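Local coordinates for hypothetical protein Atu0240 (Agrobacterium tumefaciens str. C58, PDB 2GAX) that is of unknown function but belongs to the DUF2000 family, a member of the PTH2 clan of peptidyl-tRNA hydrolase 2-like proteins, at residues A[78-83]-A[125-130]. Sequence-based numbering, arbitrary orientation.
Sequences RDITTS and DKITKG
Ile127 reaches from the last turn of helix 121-127 to the loop that follows helix 65-77, where Arg78 and Ile80 receive it. The apolar part of the contact centres on the end of its longer branch: CD1 of Ile127 lies 3.7 Å from CG1 of Ile80 and 4.0 Å from CB of Arg78, so the methyl meets Ile80 and the foot of the arginine chain side by side. With CG1 of Ile127 anti to its carbonyl carbon (chi1 -77°) and the branch extended beyond it (chi2 163°), the methyl is carried across to the loop although the CB itself does not face it. The Arg78 chain runs past this branch in the opposite sense, its CG 3.9 Å from CG1 of Ile127.

Farther out, the guanidinium of Arg78 meets the lysine chain, not its ammonium. Arg78 bends at chi2 (-89°), then runs extended to the guanidinium, which lies with one face in van der Waals contact with the aliphatic chain of Lys126; NH2 of Arg78 is 3.4 Å from CD of Lys126. The like-charged ends remain close, NH2 of Arg78 standing 4.5 Å from NZ of Lys126, an approach probably tolerated because both residues are exposed to solvent.

A Schellman motif ends helix 65-77, with Asp79 at positive phi as its C-prime residue, and the chain then leads to strand 83-86. The contact joins the C-terminal ends of helices 65-77 and 121-127 beside the mixed sheet. Ile127 also packs on Ile71 and Ser75 of helix 65-77 and on Leu117 of strand 112-120, while Ile80 rests on Ala119 of that strand. NH1 of Arg74, in helix 65-77, hydrogen bonds the carbonyl oxygens of Ile127 and, beyond the helix end, Lys129.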
loop_
_atom_site.group_PDB
_atom_site.type_symbol
_atom_site.label_atom_id
_atom_site.label_comp_id
_atom_site.label_asym_id
_atom_site.label_seq_id
_atom_site.Cartn_x
_atom_site.Cartn_y
_atom_site.Cartn_z
ATOM N N ARG A 78 1.676 14.836 -6.380
ATOM C CA ARG A 78 0.324 14.723 -6.936
ATOM C C ARG A 78 -0.793 14.835 -5.895
ATOM O O ARG A 78 -1.949 14.481 -6.174
ATOM C CB ARG A 78 0.198 13.380 -7.649
ATOM C CG ARG A 78 1.208 13.178 -8.753
ATOM C CD ARG A 78 0.674 13.707 -10.042
ATOM N NE ARG A 78 1.603 13.473 -11.144
ATOM C CZ ARG A 78 1.399 13.910 -12.381
ATOM N NH1 ARG A 78 0.300 14.596 -12.670
ATOM N NH2 ARG A 78 2.296 13.661 -13.327
ATOM N N ASP A 79 -0.459 15.322 -4.699
ATOM C CA ASP A 79 -1.450 15.515 -3.623
ATOM C C ASP A 79 -2.228 14.251 -3.243
ATOM O O ASP A 79 -3.400 14.328 -2.860
ATOM C CB ASP A 79 -2.454 16.634 -3.964
ATOM C CG ASP A 79 -1.802 17.994 -4.096
ATOM O OD1 ASP A 79 -0.915 18.330 -3.288
ATOM O OD2 ASP A 79 -2.206 18.739 -5.013
ATOM N N ILE A 80 -1.564 13.102 -3.332
ATOM C CA ILE A 80 -2.149 11.823 -2.920
ATOM C C ILE A 80 -1.737 11.501 -1.484
ATOM O O ILE A 80 -0.567 11.679 -1.097
ATOM C CB ILE A 80 -1.707 10.670 -3.875
ATOM C CG1 ILE A 80 -1.898 11.062 -5.351
ATOM C CG2 ILE A 80 -2.369 9.322 -3.510
ATOM C CD1 ILE A 80 -3.318 11.436 -5.760
ATOM N N THR A 81 -2.717 11.075 -0.690
ATOM C CA THR A 81 -2.478 10.564 0.650
ATOM C C THR A 81 -2.350 9.046 0.542
ATOM O O THR A 81 -3.265 8.367 0.067
ATOM C CB THR A 81 -3.601 10.985 1.632
ATOM O OG1 THR A 81 -3.659 12.418 1.692
ATOM C CG2 THR A 81 -3.340 10.441 3.039
ATOM N N THR A 82 -1.202 8.527 0.965
ATOM C CA THR A 82 -0.877 7.115 0.728
ATOM C C THR A 82 -0.758 6.349 2.037
ATOM O O THR A 82 -0.631 6.956 3.090
ATOM C CB THR A 82 0.470 6.972 -0.030
ATOM O OG1 THR A 82 1.521 7.633 0.698
ATOM C CG2 THR A 82 0.374 7.539 -1.434
ATOM N N SER A 83 -0.828 5.025 1.977
ATOM C CA SER A 83 -0.298 4.204 3.079
ATOM C C SER A 83 1.200 4.023 2.861
ATOM O O SER A 83 1.637 3.844 1.734
ATOM C CB SER A 83 -0.968 2.831 3.108
ATOM O OG SER A 83 -2.374 2.971 3.138
ATOM N N ASP A 125 -0.797 5.462 -12.635
ATOM C CA ASP A 125 0.189 4.989 -13.619
ATOM C C ASP A 125 1.412 5.914 -13.754
ATOM O O ASP A 125 2.538 5.441 -13.937
ATOM C CB ASP A 125 -0.484 4.791 -14.982
ATOM C CG ASP A 125 -1.537 3.702 -14.960
ATOM O OD1 ASP A 125 -1.309 2.648 -14.321
ATOM O OD2 ASP A 125 -2.597 3.903 -15.592
ATOM N N LYS A 126 1.183 7.224 -13.671
ATOM C CA LYS A 126 2.271 8.213 -13.623
ATOM C C LYS A 126 3.109 8.098 -12.341
ATOM O O LYS A 126 4.336 8.191 -12.374
ATOM C CB LYS A 126 1.711 9.635 -13.747
ATOM C CG LYS A 126 1.192 9.974 -15.147
ATOM C CD LYS A 126 0.627 11.393 -15.234
ATOM C CE LYS A 126 0.497 11.840 -16.690
ATOM N NZ LYS A 126 1.811 11.800 -17.418
ATOM N N ILE A 127 2.435 7.901 -11.211
ATOM C CA ILE A 127 3.112 7.817 -9.928
ATOM C C ILE A 127 4.012 6.583 -9.878
ATOM O O ILE A 127 5.174 6.673 -9.479
ATOM C CB ILE A 127 2.092 7.837 -8.763
ATOM C CG1 ILE A 127 1.592 9.262 -8.536
ATOM C CG2 ILE A 127 2.697 7.264 -7.484
ATOM C CD1 ILE A 127 0.320 9.354 -7.714
ATOM N N THR A 128 3.478 5.452 -10.337
ATOM C CA THR A 128 4.132 4.150 -10.201
ATOM C C THR A 128 5.121 3.830 -11.332
ATOM O O THR A 128 5.671 2.727 -11.378
ATOM C CB THR A 128 3.091 3.005 -10.114
ATOM O OG1 THR A 128 2.407 2.886 -11.370
ATOM C CG2 THR A 128 2.071 3.262 -8.995
ATOM N N LYS A 129 5.352 4.782 -12.235
ATOM C CA LYS A 129 6.299 4.585 -13.349
ATOM C C LYS A 129 7.642 4.039 -12.872
ATOM O O LYS A 129 8.243 4.558 -11.926
ATOM C CB LYS A 129 6.509 5.892 -14.117
ATOM C CG LYS A 129 7.241 5.745 -15.449
ATOM C CD LYS A 129 7.510 7.124 -16.044
ATOM C CE LYS A 129 8.419 7.061 -17.256
ATOM N NZ LYS A 129 8.750 8.436 -17.718
ATOM N N GLY A 130 8.105 2.987 -13.533
ATOM C CA GLY A 130 9.372 2.366 -13.181
ATOM C C GLY A 130 9.180 0.997 -12.554
ATOM O O GLY A 130 9.913 0.051 -12.883
#